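R.Ecl18kI (Enterobacter cloacae, PDB 2GB7) recognises the double-stranded DNA sequence 5'-CCNGG-3' and, as a type II restriction endonuclease, cuts it before the first C, flipping out nucleotides within the site. Local coordinates at residues 133-145 with 282-296. The protein carries 1 engineered substitution. Sequence-based numbering, arbitrary orientation.
Sequences MGAGIPVDVQGAI and QIEKYSDFPYVVNYY
The phenol oxygen of Tyr-295 holds two backbone groups at once: OH donates to Ile-137 O at 2.6 Å and accepts from Val-139 N at 2.9 Å. In this nuclease of the PDDEXK superfamily it fixes the link between helix 102-134, which closes in a Schellman motif at Gly-136, and strand 140-141, outermost in this chain's mixed sheet. With CG anti to the backbone N (chi1 162°), the Tyr-295 ring reaches residues 137-139, with Ile-137 O in its plane, at the edge, and Met-133 CG over one face, 3.6 Å from the ring centroid and nearly on the normal. The extended methionine chain drops between Tyr-291, Val-292, Tyr-295 and Tyr-296 of helix 290-302 as a knob into a hole; SD makes an oblique Met-aromatic contact with Tyr-295, and CE reaches Tyr-296 OH.

The amide of Gln-282, from helix 269-285, grips the strand. Val-141 N bonds to Gln-282 OE1 at 3.0 Å from above the carbonyl plane, and OE1 also receives a weak bond from Tyr-296 OH. Gln-282 NE2 hydrogen-bonds to Asp-140 OD1 at 2.9 Å, from above the carboxylate plane, the two planes 89° apart; Arg-299 salt-bridges that oxygen, while Val-166 N and Ser-278 OG hold OD2. Ala-144 CB packs 3.7 Å from Tyr-286 CE2, and the bent Lys-285 chain and Gln-282 CG cover Ala-144 O, which has no hydrogen-bond partner in the model.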
ATOM      1  N   MET F 133      -9.550   6.807  25.273  1.00 10.84           N
ATOM      2  CA  MET F 133     -10.327   7.852  25.993  1.00 10.80           C
ATOM      3  C   MET F 133     -11.337   7.241  26.946  1.00 11.40           C
ATOM      4  O   MET F 133     -11.431   7.630  28.123  1.00 11.84           O
ATOM      5  CB  MET F 133     -11.025   8.777  25.012  1.00 12.19           C
ATOM      6  CG  MET F 133     -10.027   9.515  24.160  1.00  9.59           C
ATOM      7  SD  MET F 133     -10.809  10.573  22.949  1.00 15.49           S
ATOM      8  CE  MET F 133      -9.282  11.310  22.313  1.00 14.18           C
ATOM      9  N   GLY F 134     -12.053   6.238  26.462  1.00 10.63           N
ATOM     10  CA  GLY F 134     -13.006   5.515  27.301  1.00 10.73           C
ATOM     11  C   GLY F 134     -12.321   4.894  28.521  1.00 10.54           C
ATOM     12  O   GLY F 134     -12.877   4.856  29.631  1.00 10.55           O
ATOM     13  N   ALA F 135     -11.112   4.370  28.305  1.00 11.50           N
ATOM     14  CA  ALA F 135     -10.309   3.754  29.375  1.00 11.78           C
ATOM     15  C   ALA F 135      -9.762   4.790  30.375  1.00 11.58           C
ATOM     16  O   ALA F 135      -9.244   4.435  31.437  1.00 12.65           O
ATOM     17  CB  ALA F 135      -9.183   2.960  28.759  1.00 10.99           C
ATOM     18  N   GLY F 136      -9.914   6.064  30.016  1.00 13.45           N
ATOM     19  CA  GLY F 136      -9.448   7.227  30.773  1.00 12.88           C
ATOM     20  C   GLY F 136      -7.942   7.426  30.730  1.00 13.99           C
ATOM     21  O   GLY F 136      -7.368   8.097  31.608  1.00 16.00           O
ATOM     22  N   ILE F 137      -7.310   6.787  29.755  1.00 13.21           N
ATOM     23  CA  ILE F 137      -5.853   6.797  29.661  1.00 13.18           C
ATOM     24  C   ILE F 137      -5.462   8.062  28.902  1.00 12.42           C
ATOM     25  O   ILE F 137      -6.038   8.339  27.879  1.00 12.40           O
ATOM     26  CB  ILE F 137      -5.356   5.508  28.982  1.00 13.47           C
ATOM     27  CG1 ILE F 137      -5.660   4.302  29.883  1.00 15.44           C
ATOM     28  CG2 ILE F 137      -3.842   5.568  28.672  1.00 12.93           C
ATOM     29  CD1 ILE F 137      -5.432   2.940  29.237  1.00 18.02           C
ATOM     30  N   PRO F 138      -4.479   8.833  29.432  1.00 12.60           N
ATOM     31  CA  PRO F 138      -4.053  10.063  28.735  1.00 13.07           C
ATOM     32  C   PRO F 138      -3.299   9.738  27.478  1.00 12.56           C
ATOM     33  O   PRO F 138      -2.302   9.034  27.547  1.00 12.22           O
ATOM     34  CB  PRO F 138      -3.105  10.724  29.734  1.00 13.77           C
ATOM     35  CG  PRO F 138      -2.588   9.599  30.611  1.00 13.33           C
ATOM     36  CD  PRO F 138      -3.740   8.597  30.678  1.00 14.18           C
ATOM     37  N   VAL F 139      -3.794  10.248  26.351  1.00 12.89           N
ATOM     38  CA  VAL F 139      -3.118  10.127  25.072  1.00 13.15           C
ATOM     39  C   VAL F 139      -3.218  11.423  24.288  1.00 14.86           C
ATOM     40  O   VAL F 139      -4.207  12.183  24.385  1.00 15.02           O
ATOM     41  CB  VAL F 139      -3.656   8.981  24.183  1.00 13.06           C
ATOM     42  CG1 VAL F 139      -3.431   7.622  24.840  1.00 14.43           C
ATOM     43  CG2 VAL F 139      -5.166   9.215  23.821  1.00 12.88           C
ATOM     44  N   ASP F 140      -2.159  11.683  23.541  1.00 15.30           N
ATOM     45  CA  ASP F 140      -2.214  12.649  22.479  1.00 15.40           C
ATOM     46  C   ASP F 140      -2.425  11.898  21.192  1.00 16.60           C
ATOM     47  O   ASP F 140      -1.869  10.815  20.980  1.00 15.75           O
ATOM     48  CB  ASP F 140      -0.936  13.482  22.388  1.00 15.54           C
ATOM     49  CG  ASP F 140      -0.869  14.570  23.451  1.00 18.28           C
ATOM     50  OD1 ASP F 140      -1.838  14.726  24.229  1.00 19.92           O
ATOM     51  OD2 ASP F 140       0.176  15.256  23.546  1.00 20.98           O
ATOM     52  N   VAL F 141      -3.230  12.500  20.329  1.00 17.48           N
ATOM     53  CA  VAL F 141      -3.567  11.921  19.058  1.00 20.00           C
ATOM     54  C   VAL F 141      -2.785  12.708  18.008  1.00 23.56           C
ATOM     55  O   VAL F 141      -3.025  13.896  17.802  1.00 23.98           O
ATOM     56  CB  VAL F 141      -5.077  12.036  18.795  1.00 19.54           C
ATOM     57  CG1 VAL F 141      -5.454  11.417  17.435  1.00 20.31           C
ATOM     58  CG2 VAL F 141      -5.854  11.406  19.946  1.00 17.01           C
ATOM     59  N   GLN F 142      -1.822  12.053  17.372  1.00 27.30           N
ATOM     60  CA  GLN F 142      -0.963  12.724  16.390  1.00 30.66           C
ATOM     61  C   GLN F 142      -1.705  13.481  15.266  1.00 32.02           C
ATOM     62  O   GLN F 142      -1.229  14.514  14.796  1.00 32.90           O
ATOM     63  CB  GLN F 142       0.178  11.795  15.966  1.00 31.19           C
ATOM     64  CG  GLN F 142       1.245  11.629  17.055  1.00 34.33           C
ATOM     65  CD  GLN F 142       2.333  12.695  17.013  1.00 37.53           C
ATOM     66  OE1 GLN F 142       3.397  12.523  17.608  1.00 40.69           O
ATOM     67  NE2 GLN F 142       2.073  13.802  16.320  1.00 39.73           N
ATOM     68  N   GLY F 143      -2.864  12.993  14.845  1.00 32.99           N
ATOM     69  CA  GLY F 143      -3.633  13.714  13.832  1.00 34.92           C
ATOM     70  C   GLY F 143      -4.343  14.968  14.325  1.00 35.76           C
ATOM     71  O   GLY F 143      -5.083  15.600  13.561  1.00 36.33           O
ATOM     72  N   ALA F 144      -4.112  15.338  15.588  1.00 36.32           N
ATOM     73  CA  ALA F 144      -4.903  16.369  16.257  1.00 36.62           C
ATOM     74  C   ALA F 144      -4.105  17.531  16.852  1.00 37.24           C
ATOM     75  O   ALA F 144      -4.695  18.518  17.289  1.00 37.45           O
ATOM     76  CB  ALA F 144      -5.793  15.732  17.330  1.00 36.29           C
ATOM     77  N   ILE F 145      -2.779  17.411  16.900  1.00 37.72           N
ATOM     78  CA  ILE F 145      -1.945  18.422  17.561  1.00 38.17           C
ATOM     79  C   ILE F 145      -1.340  19.440  16.579  1.00 38.31           C
ATOM     80  O   ILE F 145      -1.808  19.587  15.442  1.00 38.48           O
ATOM     81  CB  ILE F 145      -0.826  17.775  18.420  1.00 38.27           C
ATOM     82  CG1 ILE F 145      -1.421  16.776  19.419  1.00 38.82           C
ATOM     83  CG2 ILE F 145      -0.014  18.851  19.153  1.00 38.79           C
ATOM     84  CD1 ILE F 145      -0.413  15.805  19.988  1.00 39.43           C
ATOM     85  N   GLN F 282      -5.901  19.994  20.788  1.00 17.11           N
ATOM     86  CA  GLN F 282      -6.702  18.823  20.460  1.00 16.44           C
ATOM     87  C   GLN F 282      -8.192  19.053  20.689  1.00 16.20           C
ATOM     88  O   GLN F 282      -9.006  18.582  19.904  1.00 16.75           O
ATOM     89  CB  GLN F 282      -6.204  17.610  21.236  1.00 16.28           C
ATOM     90  CG  GLN F 282      -4.820  17.168  20.778  1.00 15.99           C
ATOM     91  CD  GLN F 282      -4.231  16.144  21.705  1.00 16.36           C
ATOM     92  OE1 GLN F 282      -4.468  14.935  21.554  1.00 16.94           O
ATOM     93  NE2 GLN F 282      -3.454  16.606  22.669  1.00 13.31           N
ATOM     94  N   ILE F 283      -8.548  19.814  21.723  1.00 16.29           N
ATOM     95  CA  ILE F 283      -9.954  20.176  21.946  1.00 16.10           C
ATOM     96  C   ILE F 283     -10.508  20.936  20.731  1.00 16.43           C
ATOM     97  O   ILE F 283     -11.677  20.753  20.359  1.00 16.17           O
ATOM     98  CB  ILE F 283     -10.172  20.997  23.232  1.00 16.19           C
ATOM     99  CG1 ILE F 283      -9.910  20.149  24.475  1.00 15.14           C
ATOM    100  CG2 ILE F 283     -11.607  21.543  23.290  1.00 16.06           C
ATOM    101  CD1 ILE F 283      -9.733  20.977  25.751  1.00 15.21           C
ATOM    102  N   GLU F 284      -9.658  21.754  20.108  1.00 16.85           N
ATOM    103  CA  GLU F 284     -10.030  22.491  18.898  1.00 18.20           C
ATOM    104  C   GLU F 284     -10.384  21.546  17.771  1.00 18.04           C
ATOM    105  O   GLU F 284     -11.404  21.725  17.106  1.00 18.11           O
ATOM    106  CB  GLU F 284      -8.878  23.379  18.447  1.00 18.25           C
ATOM    107  CG  GLU F 284      -9.224  24.431  17.401  1.00 21.46           C
ATOM    108  CD  GLU F 284      -8.184  25.530  17.381  1.00 24.63           C
ATOM    109  OE1 GLU F 284      -7.002  25.215  17.612  1.00 27.87           O
ATOM    110  OE2 GLU F 284      -8.534  26.705  17.148  1.00 28.01           O
ATOM    111  N   LYS F 285      -9.514  20.557  17.560  1.00 18.93           N
ATOM    112  CA  LYS F 285      -9.693  19.546  16.522  1.00 19.27           C
ATOM    113  C   LYS F 285     -11.002  18.803  16.727  1.00 18.66           C
ATOM    114  O   LYS F 285     -11.705  18.501  15.771  1.00 18.17           O
ATOM    115  CB  LYS F 285      -8.511  18.561  16.505  1.00 20.30           C
ATOM    116  CG  LYS F 285      -7.315  18.959  15.618  1.00 23.50           C
ATOM    117  CD  LYS F 285      -6.841  20.410  15.838  1.00 26.94           C
ATOM    118  CE  LYS F 285      -5.438  20.661  15.315  1.00 29.09           C
ATOM    119  NZ  LYS F 285      -4.969  21.988  15.813  1.00 31.47           N
ATOM    120  N   TYR F 286     -11.346  18.539  17.987  1.00 17.18           N
ATOM    121  CA  TYR F 286     -12.533  17.743  18.323  1.00 16.83           C
ATOM    122  C   TYR F 286     -13.679  18.582  18.872  1.00 16.50           C
ATOM    123  O   TYR F 286     -14.563  18.079  19.579  1.00 16.04           O
ATOM    124  CB  TYR F 286     -12.139  16.625  19.309  1.00 16.34           C
ATOM    125  CG  TYR F 286     -11.229  15.624  18.653  1.00 17.04           C
ATOM    126  CD1 TYR F 286     -11.679  14.862  17.566  1.00 18.51           C
ATOM    127  CD2 TYR F 286      -9.918  15.471  19.065  1.00 17.26           C
ATOM    128  CE1 TYR F 286     -10.855  13.950  16.941  1.00 18.39           C
ATOM    129  CE2 TYR F 286      -9.075  14.560  18.430  1.00 18.57           C
ATOM    130  CZ  TYR F 286      -9.559  13.799  17.382  1.00 17.74           C
ATOM    131  OH  TYR F 286      -8.742  12.901  16.751  1.00 20.41           O
ATOM    132  N   SER F 287     -13.678  19.857  18.500  1.00 16.71           N
ATOM    133  CA  SER F 287     -14.621  20.846  19.004  1.00 17.17           C
ATOM    134  C   SER F 287     -16.071  20.377  18.958  1.00 17.29           C
ATOM    135  O   SER F 287     -16.875  20.755  19.803  1.00 17.60           O
ATOM    136  CB  SER F 287     -14.486  22.119  18.175  1.00 18.05           C
ATOM    137  OG  SER F 287     -14.953  23.230  18.902  1.00 22.25           O
ATOM    138  N   ASP F 288     -16.385  19.555  17.962  1.00 16.76           N
ATOM    139  CA  ASP F 288     -17.760  19.177  17.635  1.00 17.21           C
ATOM    140  C   ASP F 288     -18.230  17.937  18.373  1.00 15.89           C
ATOM    141  O   ASP F 288     -19.376  17.521  18.217  1.00 15.59           O
ATOM    142  CB  ASP F 288     -17.888  18.949  16.112  1.00 18.34           C
ATOM    143  CG  ASP F 288     -17.918  20.244  15.322  1.00 21.47           C
ATOM    144  OD1 ASP F 288     -16.908  20.986  15.314  1.00 27.41           O
ATOM    145  OD2 ASP F 288     -18.960  20.526  14.691  1.00 26.30           O
ATOM    146  N   PHE F 289     -17.341  17.384  19.207  1.00 14.32           N
ATOM    147  CA  PHE F 289     -17.507  16.064  19.782  1.00 13.41           C
ATOM    148  C   PHE F 289     -17.414  16.143  21.306  1.00 13.05           C
ATOM    149  O   PHE F 289     -16.323  16.003  21.867  1.00 13.02           O
ATOM    150  CB  PHE F 289     -16.460  15.135  19.179  1.00 13.22           C
ATOM    151  CG  PHE F 289     -16.564  15.036  17.672  1.00 12.86           C
ATOM    152  CD1 PHE F 289     -17.600  14.326  17.096  1.00 14.06           C
ATOM    153  CD2 PHE F 289     -15.663  15.698  16.848  1.00 14.91           C
ATOM    154  CE1 PHE F 289     -17.747  14.243  15.711  1.00 15.14           C
ATOM    155  CE2 PHE F 289     -15.792  15.628  15.467  1.00 15.80           C
ATOM    156  CZ  PHE F 289     -16.842  14.888  14.896  1.00 13.49           C
ATOM    157  N   PRO F 290     -18.560  16.405  21.962  1.00 12.65           N
ATOM    158  CA  PRO F 290     -18.674  16.637  23.400  1.00 12.65           C
ATOM    159  C   PRO F 290     -17.929  15.600  24.206  1.00 11.95           C
ATOM    160  O   PRO F 290     -17.243  15.948  25.185  1.00 12.74           O
ATOM    161  CB  PRO F 290     -20.186  16.518  23.646  1.00 13.20           C
ATOM    162  CG  PRO F 290     -20.777  17.020  22.408  1.00 12.74           C
ATOM    163  CD  PRO F 290     -19.876  16.519  21.302  1.00 13.71           C
ATOM    164  N   TYR F 291     -18.068  14.331  23.840  1.00 11.05           N
ATOM    165  CA  TYR F 291     -17.431  13.277  24.667  1.00 10.62           C
ATOM    166  C   TYR F 291     -15.921  13.445  24.686  1.00 10.56           C
ATOM    167  O   TYR F 291     -15.279  13.227  25.708  1.00 11.84           O
ATOM    168  CB  TYR F 291     -17.796  11.875  24.178  1.00 10.74           C
ATOM    169  CG  TYR F 291     -17.176  10.724  24.976  1.00  9.46           C
ATOM    170  CD1 TYR F 291     -17.866  10.145  26.049  1.00 10.45           C
ATOM    171  CD2 TYR F 291     -15.918  10.199  24.645  1.00 10.26           C
ATOM    172  CE1 TYR F 291     -17.323   9.066  26.753  1.00  8.59           C
ATOM    173  CE2 TYR F 291     -15.358   9.140  25.371  1.00 12.04           C
ATOM    174  CZ  TYR F 291     -16.081   8.580  26.418  1.00 11.15           C
ATOM    175  OH  TYR F 291     -15.543   7.536  27.128  1.00 12.29           O
ATOM    176  N   VAL F 292     -15.364  13.809  23.539  1.00  9.95           N
ATOM    177  CA  VAL F 292     -13.931  13.933  23.418  1.00 10.00           C
ATOM    178  C   VAL F 292     -13.445  15.218  24.084  1.00 10.11           C
ATOM    179  O   VAL F 292     -12.421  15.230  24.780  1.00  9.87           O
ATOM    180  CB  VAL F 292     -13.512  13.894  21.941  1.00 10.19           C
ATOM    181  CG1 VAL F 292     -12.012  14.083  21.826  1.00 11.27           C
ATOM    182  CG2 VAL F 292     -13.917  12.548  21.320  1.00 10.07           C
ATOM    183  N   VAL F 293     -14.186  16.303  23.876  1.00  9.88           N
ATOM    184  CA  VAL F 293     -13.887  17.560  24.569  1.00 10.99           C
ATOM    185  C   VAL F 293     -13.890  17.328  26.082  1.00 10.79           C
ATOM    186  O   VAL F 293     -12.991  17.781  26.768  1.00 10.96           O
ATOM    187  CB  VAL F 293     -14.855  18.714  24.164  1.00 10.94           C
ATOM    188  CG1 VAL F 293     -14.613  19.965  25.018  1.00 11.75           C
ATOM    189  CG2 VAL F 293     -14.685  19.040  22.708  1.00 12.05           C
ATOM    190  N   ASN F 294     -14.889  16.617  26.593  1.00 11.44           N
ATOM    191  CA  ASN F 294     -14.920  16.413  28.021  1.00 12.36           C
ATOM    192  C   ASN F 294     -13.725  15.589  28.504  1.00 12.10           C
ATOM    193  O   ASN F 294     -13.174  15.874  29.565  1.00 11.46           O
ATOM    194  CB  ASN F 294     -16.281  15.853  28.425  1.00 13.84           C
ATOM    195  CG  ASN F 294     -17.391  16.865  28.139  1.00 18.58           C
ATOM    196  OD1 ASN F 294     -17.129  18.043  27.884  1.00 25.64           O
ATOM    197  ND2 ASN F 294     -18.639  16.397  28.184  1.00 24.31           N
ATOM    198  N   TYR F 295     -13.299  14.605  27.715  1.00 10.68           N
ATOM    199  CA  TYR F 295     -12.114  13.808  28.036  1.00 10.79           C
ATOM    200  C   TYR F 295     -10.885  14.696  28.153  1.00 10.32           C
ATOM    201  O   TYR F 295     -10.108  14.586  29.110  1.00 10.76           O
ATOM    202  CB  TYR F 295     -11.908  12.725  26.966  1.00 11.86           C
ATOM    203  CG  TYR F 295     -10.513  12.153  26.952  1.00 10.95           C
ATOM    204  CD1 TYR F 295     -10.166  11.100  27.783  1.00  9.90           C
ATOM    205  CD2 TYR F 295      -9.554  12.675  26.099  1.00 12.40           C
ATOM    206  CE1 TYR F 295      -8.873  10.600  27.781  1.00 11.44           C
ATOM    207  CE2 TYR F 295      -8.277  12.171  26.063  1.00 12.78           C
ATOM    208  CZ  TYR F 295      -7.939  11.140  26.914  1.00 13.44           C
ATOM    209  OH  TYR F 295      -6.661  10.638  26.874  1.00 15.25           O
ATOM    210  N   TYR F 296     -10.710  15.596  27.190  1.00  9.74           N
ATOM    211  CA  TYR F 296      -9.563  16.493  27.232  1.00 10.80           C
ATOM    212  C   TYR F 296      -9.645  17.499  28.384  1.00 11.80           C
ATOM    213  O   TYR F 296      -8.645  17.804  29.026  1.00 11.57           O
ATOM    214  CB  TYR F 296      -9.408  17.206  25.910  1.00 11.22           C
ATOM    215  CG  TYR F 296      -8.780  16.353  24.832  1.00 12.52           C
ATOM    216  CD1 TYR F 296      -9.519  15.981  23.722  1.00 13.20           C
ATOM    217  CD2 TYR F 296      -7.436  15.948  24.905  1.00 12.48           C
ATOM    218  CE1 TYR F 296      -8.976  15.211  22.726  1.00 14.74           C
ATOM    219  CE2 TYR F 296      -6.871  15.149  23.894  1.00 15.27           C
ATOM    220  CZ  TYR F 296      -7.674  14.795  22.804  1.00 15.99           C
ATOM    221  OH  TYR F 296      -7.218  14.048  21.727  1.00 16.37           O
TER